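Local structure of NANS (YJHS), A 9-O-acetyl N-acetylneuraminic acid esterase (3PT5) at residues S17-Y21 against N178-K182; P48-I52 against L115-D120; A56-H62 against H81-Q87; L76-P80 against Y101-A107; R172-V176 against Y221-L225. The protein hydrolyses the 9-O-acetyl group of 9-O-acetyl-N-acetylneuraminic acid, and is probably needed for growth of E. coli on this alternative sialic acid. Residues are numbered along the deposited sequence.

Contact 1. Residues S17-Y21 against N178-K182; sequences SPDYY and NPQNK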
# COMPACT_ATOMS: atom_id res chain seq x y z
N SER A 17 18.70 6.41 16.19
CA SER A 17 17.60 5.49 15.90
C SER A 17 16.46 5.67 16.91
O SER A 17 16.71 6.01 18.07
CB SER A 17 18.09 4.06 15.84
OG SER A 17 18.54 3.67 17.12
N PRO A 18 15.21 5.49 16.47
CA PRO A 18 14.08 5.73 17.36
C PRO A 18 14.03 4.78 18.54
O PRO A 18 14.59 3.66 18.47
CB PRO A 18 12.85 5.46 16.46
CG PRO A 18 13.34 5.74 15.09
CD PRO A 18 14.77 5.26 15.07
N ASP A 19 13.34 5.19 19.61
CA ASP A 19 13.09 4.29 20.75
C ASP A 19 12.07 3.23 20.40
O ASP A 19 12.10 2.13 20.95
CB ASP A 19 12.56 5.04 21.96
CG ASP A 19 13.63 5.77 22.72
OD1 ASP A 19 14.82 5.40 22.60
OD2 ASP A 19 13.25 6.69 23.48
N TYR A 20 11.12 3.59 19.54
CA TYR A 20 10.05 2.66 19.16
C TYR A 20 9.34 3.25 17.95
O TYR A 20 9.66 4.35 17.51
CB TYR A 20 9.04 2.43 20.32
CG TYR A 20 8.21 3.65 20.64
CD1 TYR A 20 6.94 3.83 20.08
CD2 TYR A 20 8.70 4.66 21.49
CE1 TYR A 20 6.19 4.99 20.32
CE2 TYR A 20 7.96 5.80 21.75
CZ TYR A 20 6.70 5.96 21.16
OH TYR A 20 5.96 7.09 21.42
N TYR A 21 8.40 2.49 17.40
CA TYR A 21 7.73 2.83 16.14
C TYR A 21 6.21 2.78 16.27
O TYR A 21 5.66 1.96 16.99
CB TYR A 21 8.13 1.88 15.00
CG TYR A 21 9.59 2.03 14.59
CD1 TYR A 21 9.95 2.94 13.62
CD2 TYR A 21 10.60 1.26 15.20
CE1 TYR A 21 11.25 3.12 13.24
CE2 TYR A 21 11.95 1.43 14.81
CZ TYR A 21 12.25 2.38 13.83
OH TYR A 21 13.52 2.64 13.39
N ASN A 178 9.65 -4.71 19.16
CA ASN A 178 9.83 -3.75 20.25
C ASN A 178 8.49 -3.67 20.99
O ASN A 178 7.49 -3.31 20.38
CB ASN A 178 10.24 -2.41 19.62
CG ASN A 178 10.63 -1.35 20.63
OD1 ASN A 178 10.10 -1.29 21.75
ND2 ASN A 178 11.52 -0.46 20.22
N PRO A 179 8.43 -4.07 22.28
CA PRO A 179 7.14 -4.06 22.97
C PRO A 179 6.52 -2.66 23.12
O PRO A 179 5.33 -2.54 23.42
CB PRO A 179 7.46 -4.67 24.36
CG PRO A 179 8.90 -4.48 24.53
CD PRO A 179 9.50 -4.61 23.15
N GLN A 180 7.31 -1.60 22.88
CA GLN A 180 6.77 -0.24 22.89
C GLN A 180 6.18 0.20 21.54
O GLN A 180 5.68 1.34 21.39
CB GLN A 180 7.86 0.76 23.26
CG GLN A 180 8.11 0.97 24.74
CD GLN A 180 9.11 2.08 24.94
OE1 GLN A 180 10.32 1.88 24.79
NE2 GLN A 180 8.61 3.27 25.23
N ASN A 181 6.27 -0.66 20.53
CA ASN A 181 5.69 -0.32 19.25
C ASN A 181 4.18 -0.24 19.37
O ASN A 181 3.58 -1.00 20.13
CB ASN A 181 6.12 -1.31 18.17
CG ASN A 181 7.56 -1.11 17.72
OD1 ASN A 181 8.25 -0.16 18.11
ND2 ASN A 181 8.02 -2.01 16.86
N LYS A 182 3.56 0.69 18.64
CA LYS A 182 2.12 0.92 18.72
C LYS A 182 1.50 0.75 17.33
O LYS A 182 2.03 1.27 16.38
CB LYS A 182 1.85 2.33 19.22
CG LYS A 182 2.30 2.59 20.69
CD LYS A 182 1.67 1.63 21.70
CE LYS A 182 2.09 2.01 23.15
NZ LYS A 182 1.57 1.02 24.12

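Contact 2. Residues P48-I52 against L115-D120; sequences PHPRI and LPFIPD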
# COMPACT_ATOMS: atom_id res chain seq x y z
N PRO A 48 13.56 9.69 1.24
CA PRO A 48 13.47 8.83 2.43
C PRO A 48 13.80 9.68 3.66
O PRO A 48 14.39 10.74 3.51
CB PRO A 48 14.58 7.81 2.19
CG PRO A 48 14.79 7.83 0.66
CD PRO A 48 14.64 9.26 0.34
N HIS A 49 13.41 9.23 4.84
CA HIS A 49 13.71 9.95 6.09
C HIS A 49 14.25 8.96 7.09
O HIS A 49 13.77 7.83 7.13
CB HIS A 49 12.44 10.62 6.63
CG HIS A 49 12.69 11.47 7.83
ND1 HIS A 49 12.97 10.94 9.07
CD2 HIS A 49 12.71 12.82 7.98
CE1 HIS A 49 13.15 11.93 9.94
NE2 HIS A 49 13.01 13.07 9.30
N PRO A 50 15.27 9.35 7.89
CA PRO A 50 15.83 8.38 8.82
C PRO A 50 14.89 7.79 9.87
O PRO A 50 15.21 6.77 10.47
CB PRO A 50 16.95 9.16 9.52
CG PRO A 50 17.27 10.28 8.64
CD PRO A 50 16.01 10.63 7.90
N ARG A 51 13.76 8.46 10.12
CA ARG A 51 12.81 7.98 11.10
C ARG A 51 11.70 7.12 10.49
O ARG A 51 10.83 6.63 11.22
CB ARG A 51 12.23 9.13 11.92
CG ARG A 51 13.24 9.75 12.89
CD ARG A 51 12.66 11.07 13.38
NE ARG A 51 11.49 10.87 14.23
CZ ARG A 51 10.56 11.81 14.45
NH1 ARG A 51 10.68 13.02 13.88
NH2 ARG A 51 9.52 11.56 15.24
N ILE A 52 11.75 6.91 9.17
CA ILE A 52 10.63 6.25 8.48
C ILE A 52 11.16 4.99 7.82
O ILE A 52 12.01 5.07 6.93
CB ILE A 52 10.03 7.16 7.41
CG1 ILE A 52 9.48 8.43 8.06
CG2 ILE A 52 8.93 6.42 6.61
CD1 ILE A 52 8.90 9.42 7.10
N LEU A 115 4.48 11.80 10.36
CA LEU A 115 5.63 11.95 11.24
C LEU A 115 5.55 13.20 12.12
O LEU A 115 5.92 13.13 13.28
CB LEU A 115 6.94 11.92 10.43
CG LEU A 115 8.26 11.80 11.18
CD1 LEU A 115 8.47 10.43 11.79
CD2 LEU A 115 9.34 12.15 10.18
N PRO A 116 5.04 14.34 11.58
CA PRO A 116 5.10 15.52 12.46
C PRO A 116 4.22 15.40 13.68
O PRO A 116 4.38 16.18 14.63
CB PRO A 116 4.58 16.65 11.57
CG PRO A 116 4.75 16.17 10.19
CD PRO A 116 4.61 14.70 10.21
N PHE A 117 3.32 14.43 13.69
CA PHE A 117 2.33 14.29 14.75
C PHE A 117 2.69 13.32 15.88
O PHE A 117 1.93 13.16 16.85
CB PHE A 117 1.00 13.92 14.10
CG PHE A 117 0.45 15.00 13.24
CD1 PHE A 117 -0.25 16.07 13.80
CD2 PHE A 117 0.65 14.97 11.88
CE1 PHE A 117 -0.76 17.07 13.00
CE2 PHE A 117 0.14 15.95 11.08
CZ PHE A 117 -0.57 17.01 11.63
N ILE A 118 3.85 12.69 15.77
CA ILE A 118 4.26 11.67 16.77
C ILE A 118 5.46 12.15 17.58
O ILE A 118 6.12 13.11 17.20
CB ILE A 118 4.58 10.29 16.09
CG1 ILE A 118 5.90 10.35 15.35
CG2 ILE A 118 3.44 9.80 15.18
CD1 ILE A 118 6.34 9.04 14.78
N PRO A 119 5.76 11.48 18.73
CA PRO A 119 6.84 12.00 19.57
C PRO A 119 8.22 11.99 18.92
O PRO A 119 8.48 11.15 18.12
CB PRO A 119 6.81 11.07 20.78
CG PRO A 119 5.39 10.62 20.85
CD PRO A 119 5.01 10.41 19.41
N ASP A 120 9.10 12.92 19.30
CA ASP A 120 10.46 12.96 18.71
C ASP A 120 11.25 11.64 18.76
O ASP A 120 12.14 11.43 17.95
CB ASP A 120 11.33 14.04 19.38
CG ASP A 120 11.00 15.44 18.94
OD1 ASP A 120 10.29 15.64 17.92
OD2 ASP A 120 11.50 16.38 19.61
O HOH W 1 8.07 14.02 14.81
O HOH W 2 12.84 9.07 16.50

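Contact 3. Residues A56-H62 against H81-Q87; sequences ARFAHTH and HDVQDMQ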
# COMPACT_ATOMS: atom_id res chain seq x y z
N ALA A 56 11.68 -5.23 5.56
CA ALA A 56 12.24 -5.71 4.28
C ALA A 56 11.65 -7.02 3.79
O ALA A 56 11.12 -7.81 4.55
CB ALA A 56 13.76 -5.86 4.39
N ARG A 57 11.80 -7.25 2.48
CA ARG A 57 11.35 -8.48 1.84
C ARG A 57 12.41 -8.96 0.86
O ARG A 57 12.72 -10.16 0.84
CB ARG A 57 10.02 -8.28 1.11
CG ARG A 57 9.45 -9.59 0.55
CD ARG A 57 8.11 -9.40 -0.19
NE ARG A 57 7.10 -8.71 0.62
CZ ARG A 57 6.25 -9.33 1.42
NH1 ARG A 57 5.35 -8.65 2.12
NH2 ARG A 57 6.27 -10.66 1.50
N PHE A 58 12.93 -8.05 0.04
CA PHE A 58 13.77 -8.43 -1.10
C PHE A 58 15.18 -8.72 -0.58
O PHE A 58 15.47 -8.51 0.60
CB PHE A 58 13.80 -7.32 -2.15
CG PHE A 58 12.42 -6.79 -2.54
CD1 PHE A 58 11.31 -7.65 -2.63
CD2 PHE A 58 12.24 -5.45 -2.82
CE1 PHE A 58 10.06 -7.14 -2.97
CE2 PHE A 58 11.00 -4.95 -3.17
CZ PHE A 58 9.92 -5.79 -3.24
N ALA A 59 16.05 -9.19 -1.47
CA ALA A 59 17.40 -9.55 -1.07
C ALA A 59 18.30 -8.31 -0.91
O ALA A 59 19.38 -8.37 -0.28
CB ALA A 59 17.97 -10.53 -2.09
N HIS A 60 17.87 -7.18 -1.45
CA HIS A 60 18.58 -5.91 -1.26
C HIS A 60 17.54 -4.84 -1.00
O HIS A 60 16.36 -5.06 -1.29
CB HIS A 60 19.46 -5.54 -2.46
CG HIS A 60 20.53 -6.55 -2.74
ND1 HIS A 60 21.82 -6.44 -2.25
CD2 HIS A 60 20.47 -7.73 -3.38
CE1 HIS A 60 22.51 -7.50 -2.61
NE2 HIS A 60 21.71 -8.31 -3.29
N THR A 61 17.97 -3.71 -0.43
CA THR A 61 17.00 -2.68 -0.09
C THR A 61 16.38 -2.08 -1.34
O THR A 61 15.20 -1.71 -1.35
CB THR A 61 17.61 -1.58 0.79
OG1 THR A 61 18.72 -0.97 0.13
CG2 THR A 61 18.05 -2.17 2.09
N HIS A 62 17.18 -2.02 -2.40
CA HIS A 62 16.81 -1.50 -3.71
C HIS A 62 17.90 -1.98 -4.69
O HIS A 62 18.95 -2.47 -4.23
CB HIS A 62 16.69 0.03 -3.69
CG HIS A 62 17.95 0.74 -3.29
ND1 HIS A 62 18.86 1.20 -4.22
CD2 HIS A 62 18.41 1.14 -2.08
CE1 HIS A 62 19.85 1.83 -3.58
NE2 HIS A 62 19.60 1.78 -2.29
N HIS A 81 8.75 -2.68 -0.25
CA HIS A 81 8.98 -4.11 -0.24
C HIS A 81 7.70 -4.93 -0.18
O HIS A 81 7.52 -5.80 0.65
CB HIS A 81 9.92 -4.44 0.91
CG HIS A 81 11.37 -4.25 0.58
ND1 HIS A 81 11.87 -3.12 -0.04
CD2 HIS A 81 12.43 -5.07 0.77
CE1 HIS A 81 13.18 -3.25 -0.21
NE2 HIS A 81 13.54 -4.42 0.28
N ASP A 82 6.78 -4.62 -1.09
CA ASP A 82 5.56 -5.42 -1.20
C ASP A 82 5.87 -6.80 -1.77
O ASP A 82 7.00 -7.06 -2.21
CB ASP A 82 4.55 -4.63 -2.03
CG ASP A 82 3.99 -3.40 -1.24
OD1 ASP A 82 3.30 -3.63 -0.22
OD2 ASP A 82 4.22 -2.22 -1.63
N VAL A 83 4.87 -7.68 -1.77
CA VAL A 83 5.05 -9.04 -2.27
C VAL A 83 5.46 -9.03 -3.73
O VAL A 83 6.31 -9.84 -4.17
CB VAL A 83 3.75 -9.86 -2.11
CG1 VAL A 83 3.94 -11.29 -2.54
CG2 VAL A 83 3.24 -9.77 -0.67
N GLN A 84 4.86 -8.12 -4.50
CA GLN A 84 5.32 -7.87 -5.85
C GLN A 84 6.40 -6.80 -5.92
O GLN A 84 6.21 -5.67 -5.43
CB GLN A 84 4.16 -7.47 -6.74
CG GLN A 84 4.53 -7.42 -8.19
CD GLN A 84 3.43 -6.85 -9.03
OE1 GLN A 84 2.44 -6.32 -8.49
NE2 GLN A 84 3.59 -6.92 -10.34
N ASP A 85 7.52 -7.13 -6.55
CA ASP A 85 8.68 -6.24 -6.61
C ASP A 85 8.62 -5.35 -7.85
O ASP A 85 8.75 -5.84 -8.99
CB ASP A 85 9.96 -7.11 -6.62
CG ASP A 85 11.25 -6.30 -6.59
OD1 ASP A 85 11.24 -5.06 -6.81
OD2 ASP A 85 12.32 -6.93 -6.38
N MET A 86 8.36 -4.05 -7.64
CA MET A 86 8.23 -3.10 -8.75
C MET A 86 9.50 -2.27 -8.99
O MET A 86 9.49 -1.37 -9.83
CB MET A 86 7.05 -2.14 -8.50
CG MET A 86 5.68 -2.81 -8.26
SD MET A 86 5.14 -3.87 -9.61
CE MET A 86 4.64 -2.60 -10.78
N GLN A 87 10.57 -2.57 -8.27
CA GLN A 87 11.72 -1.67 -8.20
C GLN A 87 12.51 -1.55 -9.49
O GLN A 87 13.27 -0.61 -9.64
CB GLN A 87 12.63 -2.04 -7.03
CG GLN A 87 11.96 -2.01 -5.66
CD GLN A 87 12.98 -2.17 -4.59
OE1 GLN A 87 13.94 -2.94 -4.76
NE2 GLN A 87 12.78 -1.50 -3.46

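Contact 4. Residues L76-P80 against Y101-A107; sequences LTHCP and YGTVGQA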
# COMPACT_ATOMS: atom_id res chain seq x y z
N LEU A 76 12.25 3.23 4.38
CA LEU A 76 11.09 3.18 3.48
C LEU A 76 11.35 4.14 2.34
O LEU A 76 11.79 5.26 2.56
CB LEU A 76 9.81 3.55 4.20
CG LEU A 76 8.57 3.76 3.33
CD1 LEU A 76 8.13 2.50 2.63
CD2 LEU A 76 7.45 4.31 4.23
N THR A 77 11.07 3.69 1.11
CA THR A 77 11.31 4.55 -0.05
C THR A 77 10.04 4.63 -0.89
O THR A 77 8.99 4.13 -0.48
CB THR A 77 12.53 4.11 -0.92
OG1 THR A 77 12.20 2.94 -1.70
CG2 THR A 77 13.74 3.77 -0.02
N HIS A 78 10.15 5.28 -2.05
CA HIS A 78 8.98 5.41 -2.94
C HIS A 78 8.48 4.10 -3.54
O HIS A 78 7.34 4.02 -4.01
CB HIS A 78 9.29 6.40 -4.05
CG HIS A 78 10.40 5.94 -4.94
ND1 HIS A 78 11.72 6.21 -4.66
CD2 HIS A 78 10.39 5.21 -6.08
CE1 HIS A 78 12.48 5.66 -5.60
NE2 HIS A 78 11.70 5.05 -6.46
N CYS A 79 9.32 3.06 -3.51
CA CYS A 79 8.95 1.77 -4.10
C CYS A 79 9.17 0.66 -3.09
O CYS A 79 10.25 0.07 -3.05
CB CYS A 79 9.76 1.54 -5.39
SG CYS A 79 9.10 0.21 -6.39
N PRO A 80 8.16 0.40 -2.22
CA PRO A 80 8.36 -0.46 -1.06
C PRO A 80 8.49 -1.96 -1.33
O PRO A 80 8.31 -2.44 -2.45
CB PRO A 80 7.07 -0.21 -0.22
CG PRO A 80 6.56 1.12 -0.67
CD PRO A 80 6.87 1.10 -2.16
N TYR A 101 14.69 4.58 -9.02
CA TYR A 101 14.29 3.27 -9.54
C TYR A 101 12.78 3.06 -9.47
O TYR A 101 12.13 3.54 -8.57
CB TYR A 101 14.96 2.15 -8.73
CG TYR A 101 14.87 2.33 -7.21
CD1 TYR A 101 13.80 1.79 -6.48
CD2 TYR A 101 15.84 3.02 -6.51
CE1 TYR A 101 13.70 1.95 -5.12
CE2 TYR A 101 15.75 3.20 -5.14
CZ TYR A 101 14.68 2.66 -4.44
OH TYR A 101 14.58 2.82 -3.09
N GLY A 102 12.24 2.34 -10.43
CA GLY A 102 10.90 1.80 -10.26
C GLY A 102 9.74 2.77 -10.35
O GLY A 102 9.84 3.87 -10.88
N THR A 103 8.61 2.30 -9.83
CA THR A 103 7.38 3.06 -9.80
C THR A 103 7.19 3.68 -8.42
O THR A 103 8.01 3.49 -7.53
CB THR A 103 6.22 2.10 -10.06
OG1 THR A 103 6.47 0.89 -9.32
CG2 THR A 103 6.11 1.83 -11.55
N VAL A 104 6.12 4.46 -8.25
CA VAL A 104 5.92 5.21 -7.01
C VAL A 104 4.66 4.74 -6.29
O VAL A 104 3.61 4.63 -6.91
CB VAL A 104 5.80 6.71 -7.31
CG1 VAL A 104 5.51 7.53 -6.06
CG2 VAL A 104 7.12 7.21 -7.95
N GLY A 105 4.79 4.49 -4.98
CA GLY A 105 3.67 4.13 -4.10
C GLY A 105 3.52 5.17 -3.00
O GLY A 105 4.51 5.81 -2.63
N GLN A 106 2.32 5.27 -2.43
CA GLN A 106 1.99 6.28 -1.42
C GLN A 106 2.42 5.97 0.00
O GLN A 106 2.22 6.82 0.86
CB GLN A 106 0.48 6.57 -1.39
CG GLN A 106 -0.41 5.36 -1.00
CD GLN A 106 -0.90 4.56 -2.21
OE1 GLN A 106 -0.26 4.59 -3.27
NE2 GLN A 106 -2.02 3.85 -2.07
N ALA A 107 2.95 4.77 0.31
CA ALA A 107 3.23 4.43 1.73
C ALA A 107 4.21 5.47 2.32
O ALA A 107 4.04 5.93 3.46
CB ALA A 107 3.82 3.04 1.84
O HOH W 3 6.13 4.35 -0.75

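Contact 5. Residues R172-V176 against Y221-L225; sequences RAALV and YHSQL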
# COMPACT_ATOMS: atom_id res chain seq x y z
N ARG A 172 2.66 -9.03 12.97
CA ARG A 172 3.08 -9.53 14.29
C ARG A 172 4.55 -9.26 14.50
O ARG A 172 4.93 -8.81 15.57
CB ARG A 172 2.87 -11.03 14.38
CG ARG A 172 1.49 -11.47 14.72
CD ARG A 172 1.46 -12.99 14.65
NE ARG A 172 0.23 -13.54 15.22
CZ ARG A 172 -0.33 -14.69 14.85
NH1 ARG A 172 0.22 -15.43 13.89
NH2 ARG A 172 -1.44 -15.09 15.46
N ALA A 173 5.37 -9.50 13.47
CA ALA A 173 6.82 -9.33 13.55
C ALA A 173 7.15 -7.89 13.88
O ALA A 173 8.08 -7.61 14.64
CB ALA A 173 7.51 -9.74 12.24
N ALA A 174 6.39 -6.97 13.30
CA ALA A 174 6.63 -5.56 13.53
C ALA A 174 6.36 -5.18 14.98
O ALA A 174 7.09 -4.36 15.56
CB ALA A 174 5.77 -4.72 12.58
N LEU A 175 5.33 -5.78 15.56
CA LEU A 175 4.95 -5.51 16.96
C LEU A 175 5.88 -6.19 17.95
O LEU A 175 6.29 -5.59 18.95
CB LEU A 175 3.47 -5.86 17.22
CG LEU A 175 2.48 -5.05 16.35
CD1 LEU A 175 1.03 -5.52 16.55
CD2 LEU A 175 2.60 -3.54 16.58
N VAL A 176 6.25 -7.43 17.65
CA VAL A 176 7.19 -8.23 18.45
C VAL A 176 8.61 -7.65 18.54
O VAL A 176 9.30 -7.84 19.55
CB VAL A 176 7.27 -9.68 17.90
CG1 VAL A 176 8.53 -10.42 18.38
CG2 VAL A 176 6.01 -10.42 18.22
N TYR A 221 -1.82 -9.16 21.21
CA TYR A 221 -0.89 -8.02 21.26
C TYR A 221 -1.64 -6.77 21.68
O TYR A 221 -1.19 -5.65 21.38
CB TYR A 221 -0.20 -7.80 19.90
CG TYR A 221 0.61 -8.98 19.42
CD1 TYR A 221 1.95 -9.11 19.75
CD2 TYR A 221 0.02 -9.96 18.63
CE1 TYR A 221 2.70 -10.21 19.31
CE2 TYR A 221 0.75 -11.06 18.19
CZ TYR A 221 2.09 -11.17 18.53
OH TYR A 221 2.81 -12.27 18.08
N HIS A 222 -2.76 -6.97 22.37
CA HIS A 222 -3.62 -5.89 22.88
C HIS A 222 -2.83 -4.74 23.51
O HIS A 222 -3.15 -3.56 23.30
CB HIS A 222 -4.65 -6.43 23.88
CG HIS A 222 -4.06 -7.19 25.03
ND1 HIS A 222 -3.94 -8.57 25.04
CD2 HIS A 222 -3.59 -6.77 26.23
CE1 HIS A 222 -3.39 -8.96 26.17
NE2 HIS A 222 -3.17 -7.89 26.92
N SER A 223 -1.78 -5.08 24.25
CA SER A 223 -0.95 -4.08 24.91
C SER A 223 -0.37 -3.06 23.91
O SER A 223 -0.01 -1.95 24.30
CB SER A 223 0.17 -4.78 25.67
OG SER A 223 0.82 -5.74 24.85
N GLN A 224 -0.34 -3.44 22.63
CA GLN A 224 0.30 -2.65 21.58
C GLN A 224 -0.69 -2.12 20.55
O GLN A 224 -0.31 -1.43 19.60
CB GLN A 224 1.39 -3.47 20.89
CG GLN A 224 2.61 -3.66 21.76
CD GLN A 224 3.64 -4.53 21.09
OE1 GLN A 224 3.62 -5.76 21.22
NE2 GLN A 224 4.57 -3.89 20.38
N LEU A 225 -1.97 -2.42 20.76
CA LEU A 225 -3.05 -1.99 19.86
C LEU A 225 -3.70 -0.69 20.33
O LEU A 225 -4.75 -0.29 19.84
CB LEU A 225 -4.10 -3.11 19.72
CG LEU A 225 -4.01 -4.19 18.62
CD1 LEU A 225 -2.59 -4.47 18.11
CD2 LEU A 225 -4.70 -5.49 19.07

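Contact 1. Residues S17-Y21 against N178-K182
The turn ahead of strand 182-189 is tied to the start of strand 20-28 by two asparagine side chains and one backbone bond. Asn178 ND2 donates to Asp19 O at 2.8 Å. Its other amide atom is also used: Asn178 OD1 accepts from Gln180 N at 3.0 Å, an Asx turn. The same residues form a type I beta turn, closed by Asn181 N to Asn178 O at 2.9 Å. Asn181 works in a similar way. Its OD1 accepts from Tyr21 N at 2.7 Å, while its ND2 donates to Ala174 O at the end of helix 162-176. The carbonyl of Tyr21 receives Lys182 N at 3.0 Å, with Asn181 CA also 3.2 Å from Tyr21 O as a CA-H...O contact. This is where parallel pairing of the two strands begins, and Lys182 bonds on to Val23. Tyr20 packs over the turn, with Tyr20 CB 3.6 Å from Gln180 CB. The carboxylate of Asp19 turns instead to Asn121. Each asparagine amide is thus satisfied at both its oxygen and its nitrogen. The chemistry implies a polar start to the sheet pairing, in which side-chain amides bond to backbone groups before the regular strand ladder takes over.

Contact 2. Residues P48-I52 against L115-D120
This is a surface contact between two loops, each leading into a strand of the central, mostly parallel sheet. Residues 48-52 precede strand 52-55, and residues 115-120 join helix 107-114 to the neighbouring strand 122-130. Arg51 and Leu115 bury most of the area. The guanidinium of Arg51 lies between Leu115 CD1 on one face, 3.7 Å from Arg51 CZ, and Asp120 O on the other, 3.8 Å from Arg51 NH2. Beyond the pair, Arg51 NH2 donates to Ala122 O. In the SGNH hydrolase fold such loops return the chain to the N-terminal ends of the parallel strands. Water links them further. Water 1 accepts from Arg51 NH2 at 2.9 Å and donates to Leu115 O at 2.8 Å and Ile118 O at 3.2 Å. Leu115 CD2 sits over the His49 ring, 3.8 Å from its centroid, a CH-pi contact, and 4.1 Å from Ile52 CD1. A type I turn runs from His49 to Ile52, and Arg51 N bonds to His49 ND1 at 2.8 Å.

Contact 3. Residues A56-H62 against H81-Q87
Phe58 and His81, both in loops, stack face to face, with ring centroids 4.1 Å apart and planes at 25°. Asp85 covers the opposite face of Phe58. Its CB is 4.0 Å from the centroid of the Phe58 ring, a CH-pi contact. The phenyl ring is thus layered between His81 and Asp85. Polar bonds fix the loops around this stack. His81 NE2 donates to His60 O at 3.3 Å, so the imidazole is held at its edge as well as its face. His81 O in turn accepts from Arg57 NE at 2.9 Å. The far end of Arg57 has other partners: NH2 makes a salt bridge with Asp166 of helix 162-176, and NH1 bonds to Pro128 O. At the other end of the contact, Gln87 NE2 bonds to Cys79 O, and also to Thr61 O at 3.2 Å, though the place of that oxygen is less certain. Within the second loop, Asp85 OD1 accepts from Gln87 N at 3.0 Å, an Asx turn that shapes the bend under Phe58. Segment 56-62 leaves the C-terminal end of strand 52-55. Long loops at the C-terminal ends of the parallel strands are characteristic of the SGNH fold, whose active sites lie on that side.

Contact 4. Residues L76-P80 against Y101-A107
Residues 101-105 curve round His78 in a buried contact within the long connection from strand 73-75 to helix 107-114 of this SGNH hydrolase fold. The imidazole is the bump and the curve is the hollow. His78 NE2 donates to Tyr101 O at 2.6 Å, and His78 CD2 lies 3.3 Å from Thr103 O. His78 NE2 also sits over one face of the Tyr101 ring, with the ring planes at 35°. The Tyr101 ring touches Cys79, whose CB is 4.0 Å from Tyr101 CE1. Gly102 has a positive phi and leaves space here: a CB on it would come 3.2 Å from Cys79 SG. At the other end the methyl of Ala107 meets two residues, with Ala107 CB 4.2 Å from Pro80 CG and 4.4 Å from Leu76 CD1. Gly105 N closes the middle on His78 O at 2.8 Å. Water 3 fills the gap beside it, donating to Thr77 O and Gly105 O. At the Tyr101 end, Thr77 OG1 and Tyr101 OH share a hydrogen bond of 2.8 Å.

Contact 5. Residues R172-V176 against Y221-L225
Apolar packing makes up most of this contact between the last turn of helix 162-176 and the short 3-10 turn after helix 203-218. Leu175 points into the turn. Its CD1 is 4.2 Å from Tyr221 CB and 4.1 Å from Leu225 CD1. Tyr221 also meets Val176, with Val176 CG2 3.5 Å from Tyr221 CE1. The aliphatic part of Arg172 joins in, its CG 3.6 Å from Tyr221 CE2, and the guanidinium goes on to bond Asp217 O. The helix itself belongs to the three-layer alpha/beta/alpha sandwich of the SGNH fold. Ala174 packs on strands 20-28 and 122-130, and Leu175 and Leu225 both touch Phe183 of strand 182-189. A polar link crosses as well. Gln224 NE2 donates to Leu175 O at 2.8 Å and also to Asn181 O in the loop that follows the helix. Backbone bonds hold each partner in shape: Val176 N reaches Arg172 O at 2.8 Å, and Gln224 N reaches Tyr221 O at 2.7 Å.

In the fold
Contact 4 is fully buried, contacts 1, 3 and 5 partly so, and contact 2 lies at the surface. Contacts 1 and 5 share the entry to strand 182-189: Asn181 bonds to Ala174 and to Gln224. Contact 2 adjoins contact 1 through Tyr20 on Pro119, at the same end of the sheet. Contacts 3 and 4 sit about 10 Å apart between centres and interlock: Gln87 bonds to Cys79 and the His62 ring meets Tyr101. Contact 2 also reaches contact 4, through the Ile52 and Leu76 backbones. Chemistry follows place: contact 2 is arginine on leucine with bridging waters, contact 1 asparagine amides, contacts 3 and 4 histidine rings, contact 5 apolar packing round Tyr221 and a glutamine bond.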